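Local coordinates for protein beta-1,4-exocellulase (Thermobifida fusca, PDB 4B4H) that hydrolyses beta-1,4 linkages of cellulose as a family 6 cellobiohydrolase, this chain being its catalytic domain, at residues 41-46 with 81-86; 131-136 with 180-185; 90-95 with 372-377; 36-41 with 75-80. All coordinates share one frame; numbering follows the deposited sequence.

Interactions 4 and 2 lie in the same largely parallel sheet, their centres about 10 Å apart, because strand 75-81 pairs with strand 38-40 in interaction 4 and with strand 127-133, which interaction 2 joins to strand 180-185. Interaction 1 continues interaction 4: the two share Asp41, and their segments alternate along the chain as strands 38-40 and 75-81 run out into loops. Glu134 of interaction 2 in turn accepts from Asn83 N. Interaction 3 stands apart, its centre about 22 Å from that of interaction 2, and the long chain loop it closes encloses that contact. The sheet contacts join neighbouring strands of the barrel, while the loop contacts lie toward its predicted active-site end.

Interaction 1 (41-46 with 81-86); sequences DRIGAI and IYNLPG
Tyr82, the first residue past strand 75-81, meets Asp41 with both its backbone and its ring. Its carbonyl oxygen receives a CA-H...O contact, Asp41 CA lying 3.5 Å from Tyr82 O. The ring comes obliquely against the methylene of the aspartate, with CD2 of Tyr82 3.9 Å from CB of Asp41, and the phenol OH is hydrogen-bonded to Asp88, a predicted active-site residue. Asp41 CG is set between its backbone N and carbonyl carbon (chi1 63°), which turns the carboxylate away from the tyrosine. Arg42, modelled in two conformers, in the one described forms a salt bridge with a weak, bent hydrogen bond to Asp41 OD1, so this pairing is tentative.

Asn83 follows, with CG anti to the backbone N (chi1 -159°), and this directs its amide at residues 41-46. Two acceptors face each other here, Asn83 OD1 and Asp41 O, 4.1 Å apart. A water bridges them, donating to both, at 2.8 Å from Asn83 OD1 and the same distance from Asp41 O. On the other branch ND2 of Asn83 passes 3.8 Å from CG1 of Ile43. Glu97 accepts hydrogen bonds from both this ND2 and Ile43 N, tying the two loops together through one carboxylate. Such loops at the carboxyl ends of parallel strands form the active-site rim of the family 6 barrel, consistent with the predicted role of Asp41 in substrate binding.

Interaction 2 (131-136 with 180-185); sequences AIIEID and VYNYID
Asp185 carries CG anti to its backbone N (chi1 -176°), and Ile135, with CG1 between its backbone N and carbonyl carbon (chi1 61°), has CG2 anti to the carbonyl carbon; these torsions bring carboxylate and methyl together at the end of strand 180-185 and just past strand 127-133. CG2 of Ile135 lies 3.2 Å from OD1 of Asp185, an oxygen hydrogen-bonded to Thr226. The two strands belong to a parallel beta-alpha-beta crossover of the glycoside hydrolase family 6 barrel, with helices between them in the chain, and helix 162-175 packs on the face bearing Asn182 and Ile184.

Backbone bonds alternate along the two strands. Ala131 N gives to Tyr181 O at 2.9 Å. The return bond, Tyr183 N to Ala131 O, is short and nearly straight, with 174° at the hydrogen. Next, Ile133 N reaches Tyr183 O at 2.7 Å. The last bond, Asp185 N to Ile133 O, is longer, 3.3 Å, at the end of the pairing.

Between Ala131 CB and Ile133 CD1 lies Asn182 OD1, 3.8 Å from each; this buried oxygen has no polar partner in the model, whereas ND2 of Asn182 is hydrogen-bonded to Tyr218 O. Beyond the strands, one water donates to Glu134 O and Asp185 OD2. A second accepts from the backbone N of Asp136, the predicted proton donor, and donates to Asp185 OD2 at 2.9 Å.

Interaction 3 (90-95 with 372-377); sequences AALASN and GFDRMC
Asp374 reaches across to the chain at 91-93 with its whole side chain. Its CB touches CB of Ala93 at 3.9 Å. CG is anti to the backbone N (chi1 -169°), which carries the carboxylate in beside the backbone of Ala93. At the tip, OD1 turns back on its own segment and accepts from Met376 N at 3.1 Å through its anti lone pair, forming an Asx turn where the 3-10 segment 375-377 begins. A water that accepts from Leu92 N donates to the same oxygen, 2.9 Å from OD1. Two long loops are joined here: 90-95 follows the predicted active-site Asp88, and 372-377 ends in Cys377, disulfide-bonded to Cys327 next to Trp326, a predicted substrate binder. The other oxygen, Asp374 OD2, packs 3.5 Å from CB of Ala91. Asp374 OD2 also lies only 2.9 Å from Ala93 O. As both are acceptors, their closeness would tend to raise the pKa of the carboxyl group. An alanine in place of Asp374 would probably leave Met376 N and the water without their acceptor and free the turn to shift. Beside it, CD1 of Leu92 crosses the stem of Arg375, 3.7 Å from its CB.

Interaction 4 (36-41 with 75-80); sequences TAVWLD and LTIQVV
Ala37 lies against Gln78, CB to CB 3.7 Å, where strand 38-40 comes alongside strand 75-81 in the parallel sheet of the family 6 barrel. Val38 then uses both its backbone groups: its N gives to Gln78 O at 2.9 Å, and its O takes Val80 N at 2.8 Å. Its side chain shares a face with Val79, on the helical side of the sheet, where His62 of helix 59-70 touches it.

Trp39 points to the other face. With CG beside the backbone N (chi1 -73°), its indole runs side by side with Val80. The methyl CG2 of Val80 sits over the five-membered ring of Trp39, 3.4 Å from its centroid and 6° off the normal, a CH-pi contact. NE1 of Trp39 is hydrogen-bonded to Val352 O, and this bond and the valine methyl are likely to limit rotation of this predicted substrate-binding ring. An alanine in place of Trp39 would probably strip Val80 CG2 of its aromatic cover and leave Val352 O without this donor.

Leu40 closes the pairing, its N hydrogen-bonded to Val80 O. Its side chain crosses that of Val79, with CD1 of Leu40 3.7 Å from CG1 of Val79.

Interaction 1 (41-46 with 81-86)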
loop_
_atom_site.group_PDB
_atom_site.type_symbol
_atom_site.label_atom_id
_atom_site.label_comp_id
_atom_site.label_asym_id
_atom_site.label_seq_id
_atom_site.Cartn_x
_atom_site.Cartn_y
_atom_site.Cartn_z
ATOM N N ASP A 41 0.661 12.120 5.346
ATOM C CA ASP A 41 0.864 11.189 6.439
ATOM C C ASP A 41 0.928 11.887 7.788
ATOM O O ASP A 41 1.241 11.262 8.805
ATOM C CB ASP A 41 2.119 10.349 6.185
ATOM C CG ASP A 41 3.391 11.181 6.142
ATOM O OD1 ASP A 41 3.376 12.343 5.666
ATOM O OD2 ASP A 41 4.438 10.659 6.584
ATOM N N ARG A 42 0.633 13.187 7.786
ATOM C CA ARG A 42 0.531 13.961 9.024
ATOM C C ARG A 42 -0.161 15.287 8.721
ATOM O O ARG A 42 -0.250 15.695 7.562
ATOM C CB ARG A 42 1.903 14.161 9.692
ATOM C CG ARG A 42 2.953 14.819 8.808
ATOM C CD ARG A 42 4.358 14.621 9.353
ATOM N NE ARG A 42 5.312 15.483 8.658
ATOM C CZ ARG A 42 5.723 15.290 7.409
ATOM N NH1 ARG A 42 5.269 14.262 6.707
ATOM N NH2 ARG A 42 6.592 16.127 6.862
ATOM N N ILE A 43 -0.676 15.937 9.765
ATOM C CA ILE A 43 -1.417 17.196 9.619
ATOM C C ILE A 43 -0.608 18.246 8.840
ATOM O O ILE A 43 -1.169 18.974 8.015
ATOM C CB ILE A 43 -1.914 17.745 10.987
ATOM C CG1 ILE A 43 -3.012 16.831 11.570
ATOM C CG2 ILE A 43 -2.427 19.178 10.852
ATOM C CD1 ILE A 43 -3.395 17.121 13.010
ATOM N N GLY A 44 0.705 18.274 9.060
ATOM C CA GLY A 44 1.572 19.308 8.486
ATOM C C GLY A 44 1.790 19.188 6.989
ATOM O O GLY A 44 2.245 20.138 6.338
ATOM N N ALA A 45 1.456 18.028 6.433
ATOM C CA ALA A 45 1.629 17.791 5.003
ATOM C C ALA A 45 0.541 18.489 4.179
ATOM O O ALA A 45 0.673 18.661 2.958
ATOM C CB ALA A 45 1.633 16.295 4.719
ATOM N N ILE A 46 -0.547 18.859 4.848
ATOM C CA ILE A 46 -1.702 19.434 4.170
ATOM C C ILE A 46 -1.344 20.818 3.625
ATOM O O ILE A 46 -1.436 21.060 2.416
ATOM C CB ILE A 46 -2.931 19.478 5.109
ATOM C CG1 ILE A 46 -3.287 18.059 5.582
ATOM C CG2 ILE A 46 -4.132 20.130 4.430
ATOM C CD1 ILE A 46 -4.228 18.027 6.777
ATOM N N ILE A 81 -4.214 9.146 2.127
ATOM C CA ILE A 81 -4.824 9.581 3.390
ATOM C C ILE A 81 -4.367 8.596 4.460
ATOM O O ILE A 81 -4.676 7.395 4.385
ATOM C CB ILE A 81 -6.362 9.540 3.257
ATOM C CG1 ILE A 81 -6.824 10.353 2.027
ATOM C CG2 ILE A 81 -7.058 10.028 4.528
ATOM C CD1 ILE A 81 -6.257 11.765 1.924
ATOM N N TYR A 82 -3.650 9.067 5.486
ATOM C CA TYR A 82 -2.929 8.148 6.356
ATOM C C TYR A 82 -2.579 8.760 7.703
ATOM O O TYR A 82 -1.415 9.058 7.972
ATOM C CB TYR A 82 -1.667 7.665 5.633
ATOM C CG TYR A 82 -0.791 6.683 6.376
ATOM C CD1 TYR A 82 -1.347 5.669 7.155
ATOM C CD2 TYR A 82 0.603 6.717 6.233
ATOM C CE1 TYR A 82 -0.537 4.749 7.810
ATOM C CE2 TYR A 82 1.420 5.812 6.890
ATOM C CZ TYR A 82 0.848 4.818 7.668
ATOM O OH TYR A 82 1.684 3.912 8.305
ATOM N N ASN A 83 -3.593 8.963 8.535
ATOM C CA ASN A 83 -3.379 9.597 9.852
ATOM C C ASN A 83 -4.381 9.172 10.922
ATOM O O ASN A 83 -4.626 9.952 11.849
ATOM C CB ASN A 83 -3.337 11.136 9.724
ATOM C CG ASN A 83 -2.636 11.816 10.897
ATOM O OD1 ASN A 83 -1.777 11.217 11.534
ATOM N ND2 ASN A 83 -2.979 13.075 11.158
ATOM N N LEU A 84 -4.893 7.936 10.846
ATOM C CA LEU A 84 -5.906 7.473 11.797
ATOM C C LEU A 84 -5.429 7.595 13.243
ATOM O O LEU A 84 -4.237 7.480 13.502
ATOM C CB LEU A 84 -6.275 6.010 11.541
ATOM C CG LEU A 84 -7.341 5.774 10.469
ATOM C CD1 LEU A 84 -7.475 4.280 10.235
ATOM C CD2 LEU A 84 -8.711 6.386 10.749
ATOM N N PRO A 85 -6.368 7.822 14.192
ATOM C CA PRO A 85 -5.950 7.754 15.586
ATOM C C PRO A 85 -5.471 6.352 15.934
ATOM O O PRO A 85 -6.035 5.370 15.439
ATOM C CB PRO A 85 -7.239 8.056 16.350
ATOM C CG PRO A 85 -8.340 7.662 15.416
ATOM C CD PRO A 85 -7.816 8.057 14.066
ATOM N N GLY A 86 -4.430 6.257 16.755
ATOM C CA GLY A 86 -3.861 4.964 17.122
ATOM C C GLY A 86 -3.324 4.210 15.918
ATOM O O GLY A 86 -3.436 2.990 15.837
HETATM O O HOH W 1 1.038 11.532 11.551
#

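Interaction 2 (131-136 with 180-185)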
loop_
_atom_site.group_PDB
_atom_site.type_symbol
_atom_site.label_atom_id
_atom_site.label_comp_id
_atom_site.label_asym_id
_atom_site.label_seq_id
_atom_site.Cartn_x
_atom_site.Cartn_y
_atom_site.Cartn_z
ATOM N N ALA A 131 -7.853 8.947 -4.104
ATOM C CA ALA A 131 -7.468 9.012 -2.695
ATOM C C ALA A 131 -7.320 7.601 -2.152
ATOM O O ALA A 131 -8.254 6.780 -2.242
ATOM C CB ALA A 131 -8.522 9.776 -1.907
ATOM N N ILE A 132 -6.125 7.306 -1.638
ATOM C CA ILE A 132 -5.859 6.007 -1.019
ATOM C C ILE A 132 -6.193 6.089 0.472
ATOM O O ILE A 132 -5.565 6.832 1.201
ATOM C CB ILE A 132 -4.411 5.518 -1.292
ATOM C CG1 ILE A 132 -4.224 5.202 -2.790
ATOM C CG2 ILE A 132 -4.083 4.267 -0.495
ATOM C CD1 ILE A 132 -3.475 6.261 -3.535
ATOM N N ILE A 133 -7.176 5.306 0.914
ATOM C CA ILE A 133 -7.732 5.507 2.260
ATOM C C ILE A 133 -7.105 4.575 3.310
ATOM O O ILE A 133 -7.463 3.389 3.392
ATOM C CB ILE A 133 -9.275 5.350 2.314
ATOM C CG1 ILE A 133 -10.002 6.234 1.286
ATOM C CG2 ILE A 133 -9.812 5.652 3.717
ATOM C CD1 ILE A 133 -9.572 7.683 1.219
ATOM N N GLU A 134 -6.213 5.155 4.120
ATOM C CA GLU A 134 -5.688 4.584 5.386
ATOM C C GLU A 134 -5.020 3.207 5.327
ATOM O O GLU A 134 -5.651 2.168 5.577
ATOM C CB GLU A 134 -6.748 4.680 6.515
ATOM C CG GLU A 134 -7.167 6.110 6.889
ATOM C CD GLU A 134 -6.056 6.916 7.564
ATOM O OE1 GLU A 134 -5.022 6.333 7.947
ATOM O OE2 GLU A 134 -6.173 8.155 7.684
ATOM N N ILE A 135 -3.738 3.195 4.977
ATOM C CA ILE A 135 -3.038 1.926 4.884
ATOM C C ILE A 135 -2.792 1.363 6.280
ATOM O O ILE A 135 -2.838 2.092 7.284
ATOM C CB ILE A 135 -1.725 2.025 4.062
ATOM C CG1 ILE A 135 -0.743 3.005 4.717
ATOM C CG2 ILE A 135 -2.024 2.362 2.597
ATOM C CD1 ILE A 135 0.642 2.976 4.112
ATOM N N ASP A 136 -2.548 0.062 6.356
ATOM C CA ASP A 136 -2.205 -0.581 7.634
ATOM C C ASP A 136 -3.266 -0.280 8.711
ATOM O O ASP A 136 -2.906 0.003 9.871
ATOM C CB ASP A 136 -0.813 -0.140 8.118
ATOM C CG ASP A 136 -0.333 -0.940 9.308
ATOM O OD1 ASP A 136 -0.750 -2.104 9.459
ATOM O OD2 ASP A 136 0.449 -0.411 10.118
ATOM N N VAL A 180 -13.318 13.132 -6.784
ATOM C CA VAL A 180 -12.491 12.320 -5.886
ATOM C C VAL A 180 -12.931 10.854 -5.970
ATOM O O VAL A 180 -14.128 10.543 -5.954
ATOM C CB VAL A 180 -12.494 12.884 -4.435
ATOM C CG1 VAL A 180 -11.595 12.056 -3.527
ATOM C CG2 VAL A 180 -11.980 14.305 -4.452
ATOM N N TYR A 181 -11.939 9.974 -6.107
ATOM C CA TYR A 181 -12.153 8.542 -6.265
ATOM C C TYR A 181 -11.475 7.806 -5.114
ATOM O O TYR A 181 -10.256 7.648 -5.095
ATOM C CB TYR A 181 -11.603 8.088 -7.638
ATOM C CG TYR A 181 -12.296 8.772 -8.820
ATOM C CD1 TYR A 181 -12.003 10.102 -9.159
ATOM C CD2 TYR A 181 -13.230 8.090 -9.588
ATOM C CE1 TYR A 181 -12.648 10.732 -10.223
ATOM C CE2 TYR A 181 -13.866 8.713 -10.657
ATOM C CZ TYR A 181 -13.569 10.028 -10.963
ATOM O OH TYR A 181 -14.201 10.646 -12.027
ATOM N N ASN A 182 -12.291 7.312 -4.187
ATOM C CA ASN A 182 -11.773 6.667 -2.972
ATOM C C ASN A 182 -11.445 5.207 -3.152
ATOM O O ASN A 182 -12.303 4.430 -3.534
ATOM C CB ASN A 182 -12.827 6.740 -1.856
ATOM C CG ASN A 182 -13.054 8.148 -1.320
ATOM O OD1 ASN A 182 -12.150 8.983 -1.275
ATOM N ND2 ASN A 182 -14.284 8.417 -0.932
ATOM N N TYR A 183 -10.230 4.817 -2.781
ATOM C CA TYR A 183 -9.873 3.405 -2.734
ATOM C C TYR A 183 -9.492 3.041 -1.311
ATOM O O TYR A 183 -8.581 3.625 -0.740
ATOM C CB TYR A 183 -8.725 3.073 -3.710
ATOM C CG TYR A 183 -9.115 3.228 -5.149
ATOM C CD1 TYR A 183 -9.303 4.498 -5.712
ATOM C CD2 TYR A 183 -9.285 2.113 -5.952
ATOM C CE1 TYR A 183 -9.695 4.641 -7.040
ATOM C CE2 TYR A 183 -9.666 2.241 -7.281
ATOM C CZ TYR A 183 -9.844 3.513 -7.829
ATOM O OH TYR A 183 -10.227 3.656 -9.153
ATOM N N ILE A 184 -10.178 2.043 -0.756
ATOM C CA ILE A 184 -9.849 1.567 0.594
ATOM C C ILE A 184 -8.656 0.625 0.508
ATOM O O ILE A 184 -8.610 -0.270 -0.336
ATOM C CB ILE A 184 -11.025 0.827 1.267
ATOM C CG1 ILE A 184 -12.203 1.778 1.536
ATOM C CG2 ILE A 184 -10.557 0.187 2.573
ATOM C CD1 ILE A 184 -13.500 1.095 1.903
ATOM N N ASP A 185 -7.660 0.843 1.356
ATOM C CA ASP A 185 -6.532 -0.050 1.390
ATOM C C ASP A 185 -6.965 -1.441 1.854
ATOM O O ASP A 185 -7.699 -1.574 2.831
ATOM C CB ASP A 185 -5.422 0.466 2.298
ATOM C CG ASP A 185 -4.213 -0.416 2.241
ATOM O OD1 ASP A 185 -3.399 -0.236 1.300
ATOM O OD2 ASP A 185 -4.106 -1.314 3.105
HETATM O O HOH W 2 -5.469 -0.872 5.810
HETATM O O HOH W 3 -1.656 -1.973 4.532
#

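Interaction 3 (90-95 with 372-377)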
loop_
_atom_site.group_PDB
_atom_site.type_symbol
_atom_site.label_atom_id
_atom_site.label_comp_id
_atom_site.label_asym_id
_atom_site.label_seq_id
_atom_site.Cartn_x
_atom_site.Cartn_y
_atom_site.Cartn_z
ATOM N N ALA A 90 -0.620 -2.440 15.328
ATOM C CA ALA A 90 0.144 -3.664 15.603
ATOM C C ALA A 90 1.642 -3.424 15.604
ATOM O O ALA A 90 2.405 -4.307 16.006
ATOM C CB ALA A 90 -0.202 -4.760 14.602
ATOM N N ALA A 91 2.064 -2.252 15.130
ATOM C CA ALA A 91 3.489 -1.966 14.973
ATOM C C ALA A 91 4.169 -1.736 16.317
ATOM O O ALA A 91 3.533 -1.302 17.286
ATOM C CB ALA A 91 3.714 -0.773 14.053
ATOM N N LEU A 92 5.457 -2.052 16.368
ATOM C CA LEU A 92 6.272 -1.806 17.562
ATOM C C LEU A 92 6.353 -0.320 17.893
ATOM O O LEU A 92 6.377 0.078 19.067
ATOM C CB LEU A 92 7.682 -2.365 17.367
ATOM C CG LEU A 92 7.818 -3.883 17.218
ATOM C CD1 LEU A 92 9.247 -4.294 16.874
ATOM C CD2 LEU A 92 7.336 -4.617 18.462
ATOM N N ALA A 93 6.398 0.495 16.842
ATOM C CA ALA A 93 6.418 1.945 16.945
ATOM C C ALA A 93 5.607 2.519 15.792
ATOM O O ALA A 93 5.636 1.994 14.678
ATOM C CB ALA A 93 7.848 2.452 16.892
ATOM N N SER A 94 4.868 3.587 16.055
ATOM C CA SER A 94 4.151 4.254 14.977
ATOM C C SER A 94 4.540 5.711 14.865
ATOM O O SER A 94 4.687 6.407 15.873
ATOM C CB SER A 94 2.630 4.113 15.111
ATOM O OG SER A 94 1.972 4.802 14.055
ATOM N N ASN A 95 4.704 6.155 13.623
ATOM C CA ASN A 95 5.003 7.543 13.329
ATOM C C ASN A 95 3.756 8.412 13.291
ATOM O O ASN A 95 3.862 9.631 13.238
ATOM C CB ASN A 95 5.760 7.653 12.006
ATOM C CG ASN A 95 7.074 6.908 12.027
ATOM O OD1 ASN A 95 7.626 6.625 13.091
ATOM N ND2 ASN A 95 7.581 6.579 10.848
ATOM N N GLY A 372 9.097 7.204 16.299
ATOM C CA GLY A 372 9.719 6.190 17.147
ATOM C C GLY A 372 10.397 5.076 16.376
ATOM O O GLY A 372 9.968 4.706 15.281
ATOM N N PHE A 373 11.466 4.544 16.956
ATOM C CA PHE A 373 12.235 3.466 16.340
ATOM C C PHE A 373 11.416 2.171 16.262
ATOM O O PHE A 373 11.022 1.616 17.280
ATOM C CB PHE A 373 13.537 3.267 17.129
ATOM C CG PHE A 373 14.396 2.126 16.658
ATOM C CD1 PHE A 373 14.601 1.881 15.297
ATOM C CD2 PHE A 373 15.049 1.315 17.592
ATOM C CE1 PHE A 373 15.411 0.835 14.882
ATOM C CE2 PHE A 373 15.862 0.280 17.182
ATOM C CZ PHE A 373 16.045 0.037 15.827
ATOM N N ASP A 374 11.156 1.702 15.042
ATOM C CA ASP A 374 10.406 0.467 14.827
ATOM C C ASP A 374 11.399 -0.614 14.422
ATOM O O ASP A 374 12.036 -0.504 13.377
ATOM C CB ASP A 374 9.346 0.674 13.729
ATOM C CG ASP A 374 8.348 -0.486 13.621
ATOM O OD1 ASP A 374 8.759 -1.665 13.640
ATOM O OD2 ASP A 374 7.134 -0.207 13.467
ATOM N N ARG A 375 11.523 -1.653 15.250
ATOM C CA ARG A 375 12.574 -2.654 15.067
ATOM C C ARG A 375 12.369 -3.533 13.829
ATOM O O ARG A 375 13.316 -4.152 13.357
ATOM C CB ARG A 375 12.789 -3.485 16.341
ATOM C CG ARG A 375 13.504 -2.724 17.453
ATOM C CD ARG A 375 14.334 -3.651 18.322
ATOM N NE ARG A 375 15.403 -4.286 17.546
ATOM C CZ ARG A 375 16.324 -5.101 18.051
ATOM N NH1 ARG A 375 16.344 -5.378 19.351
ATOM N NH2 ARG A 375 17.246 -5.623 17.255
ATOM N N MET A 376 11.164 -3.544 13.267
ATOM C CA MET A 376 10.967 -4.204 11.968
ATOM C C MET A 376 11.807 -3.587 10.831
ATOM O O MET A 376 11.977 -4.204 9.776
ATOM C CB MET A 376 9.480 -4.319 11.618
ATOM C CG MET A 376 8.810 -5.556 12.230
ATOM S SD MET A 376 9.503 -7.172 11.750
ATOM C CE MET A 376 8.775 -7.390 10.129
ATOM N N CYS A 377 12.351 -2.393 11.055
ATOM C CA CYS A 377 13.254 -1.746 10.099
ATOM C C CYS A 377 14.725 -1.998 10.410
ATOM O O CYS A 377 15.621 -1.574 9.662
ATOM C CB CYS A 377 12.991 -0.250 10.071
ATOM S SG CYS A 377 11.414 0.087 9.282
HETATM O O HOH W 4 6.412 -3.265 14.026
#

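Interaction 4 (36-41 with 75-80)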
loop_
_atom_site.group_PDB
_atom_site.type_symbol
_atom_site.label_atom_id
_atom_site.label_comp_id
_atom_site.label_asym_id
_atom_site.label_seq_id
_atom_site.Cartn_x
_atom_site.Cartn_y
_atom_site.Cartn_z
ATOM N N THR A 36 3.964 9.136 -8.976
ATOM C CA THR A 36 3.984 8.639 -7.589
ATOM C C THR A 36 2.926 9.394 -6.787
ATOM O O THR A 36 2.595 10.539 -7.102
ATOM C CB THR A 36 5.390 8.738 -6.905
ATOM O OG1 THR A 36 5.852 10.099 -6.872
ATOM C CG2 THR A 36 6.432 7.880 -7.643
ATOM N N ALA A 37 2.385 8.742 -5.760
ATOM C CA ALA A 37 1.357 9.357 -4.942
ATOM C C ALA A 37 1.950 10.401 -4.006
ATOM O O ALA A 37 3.115 10.308 -3.627
ATOM C CB ALA A 37 0.615 8.284 -4.160
ATOM N N VAL A 38 1.156 11.411 -3.662
ATOM C CA VAL A 38 1.566 12.394 -2.669
ATOM C C VAL A 38 1.001 11.904 -1.349
ATOM O O VAL A 38 -0.185 11.612 -1.255
ATOM C CB VAL A 38 1.044 13.808 -3.023
ATOM C CG1 VAL A 38 1.176 14.756 -1.831
ATOM C CG2 VAL A 38 1.774 14.353 -4.255
ATOM N N TRP A 39 1.864 11.779 -0.346
ATOM C CA TRP A 39 1.465 11.212 0.949
ATOM C C TRP A 39 1.114 12.248 1.973
ATOM O O TRP A 39 1.969 13.032 2.399
ATOM C CB TRP A 39 2.565 10.323 1.496
ATOM C CG TRP A 39 2.671 9.013 0.766
ATOM C CD1 TRP A 39 2.934 8.811 -0.593
ATOM C CD2 TRP A 39 2.489 7.658 1.314
ATOM N NE1 TRP A 39 2.919 7.476 -0.895
ATOM C CE2 TRP A 39 2.681 6.730 0.187
ATOM C CE3 TRP A 39 2.228 7.142 2.576
ATOM C CZ2 TRP A 39 2.590 5.357 0.340
ATOM C CZ3 TRP A 39 2.145 5.753 2.721
ATOM C CH2 TRP A 39 2.331 4.883 1.629
ATOM N N LEU A 40 -0.142 12.260 2.399
ATOM C CA LEU A 40 -0.514 13.144 3.505
ATOM C C LEU A 40 -0.531 12.324 4.794
ATOM O O LEU A 40 -1.577 11.847 5.241
ATOM C CB LEU A 40 -1.841 13.879 3.253
ATOM C CG LEU A 40 -2.094 14.554 1.889
ATOM C CD1 LEU A 40 -3.429 15.293 1.857
ATOM C CD2 LEU A 40 -0.980 15.499 1.449
ATOM N N ASP A 41 0.661 12.120 5.346
ATOM C CA ASP A 41 0.864 11.189 6.439
ATOM C C ASP A 41 0.928 11.887 7.788
ATOM O O ASP A 41 1.241 11.262 8.805
ATOM C CB ASP A 41 2.119 10.349 6.185
ATOM C CG ASP A 41 3.391 11.181 6.142
ATOM O OD1 ASP A 41 3.376 12.343 5.666
ATOM O OD2 ASP A 41 4.438 10.659 6.584
ATOM N N LEU A 75 -6.386 14.395 -16.116
ATOM C CA LEU A 75 -5.160 14.023 -15.411
ATOM C C LEU A 75 -5.507 13.502 -14.020
ATOM O O LEU A 75 -6.488 13.953 -13.424
ATOM C CB LEU A 75 -4.172 15.205 -15.325
ATOM C CG LEU A 75 -2.803 14.890 -14.681
ATOM C CD1 LEU A 75 -1.643 15.580 -15.389
ATOM C CD2 LEU A 75 -2.802 15.242 -13.195
ATOM N N THR A 76 -4.658 12.602 -13.511
ATOM C CA THR A 76 -4.916 11.838 -12.308
ATOM C C THR A 76 -3.735 11.942 -11.349
ATOM O O THR A 76 -2.589 11.634 -11.704
ATOM C CB THR A 76 -5.220 10.380 -12.689
ATOM O OG1 THR A 76 -6.354 10.381 -13.555
ATOM C CG2 THR A 76 -5.532 9.523 -11.464
ATOM N N ILE A 77 -4.039 12.421 -10.143
ATOM C CA ILE A 77 -3.081 12.538 -9.031
ATOM C C ILE A 77 -3.546 11.644 -7.884
ATOM O O ILE A 77 -4.730 11.620 -7.533
ATOM C CB ILE A 77 -2.903 14.000 -8.521
ATOM C CG1 ILE A 77 -1.843 14.072 -7.408
ATOM C CG2 ILE A 77 -4.230 14.577 -8.023
ATOM C CD1 ILE A 77 -1.439 15.469 -6.974
ATOM N N GLN A 78 -2.601 10.953 -7.297
ATOM C CA GLN A 78 -2.939 10.068 -6.223
ATOM C C GLN A 78 -2.521 10.702 -4.886
ATOM O O GLN A 78 -1.534 11.187 -4.787
ATOM C CB GLN A 78 -2.238 8.715 -6.409
ATOM C CG GLN A 78 -2.542 7.964 -7.680
ATOM C CD GLN A 78 -1.533 6.894 -7.931
ATOM O OE1 GLN A 78 -0.576 7.091 -8.578
ATOM N NE2 GLN A 78 -1.781 5.767 -7.398
ATOM N N VAL A 79 -3.418 10.707 -3.942
ATOM C CA VAL A 79 -3.177 11.306 -2.632
ATOM C C VAL A 79 -3.403 10.221 -1.578
ATOM O O VAL A 79 -4.465 9.612 -1.547
ATOM C CB VAL A 79 -4.151 12.493 -2.378
ATOM C CG1 VAL A 79 -4.068 12.954 -0.929
ATOM C CG2 VAL A 79 -3.873 13.684 -3.294
ATOM N N VAL A 80 -2.428 9.999 -0.694
ATOM C CA VAL A 80 -2.586 8.968 0.349
ATOM C C VAL A 80 -3.071 9.629 1.626
ATOM O O VAL A 80 -2.441 10.563 2.098
ATOM C CB VAL A 80 -1.270 8.212 0.637
ATOM C CG1 VAL A 80 -1.577 6.970 1.446
ATOM C CG2 VAL A 80 -0.588 7.793 -0.664
HETATM O O HOH W 5 -0.060 10.655 -8.402
#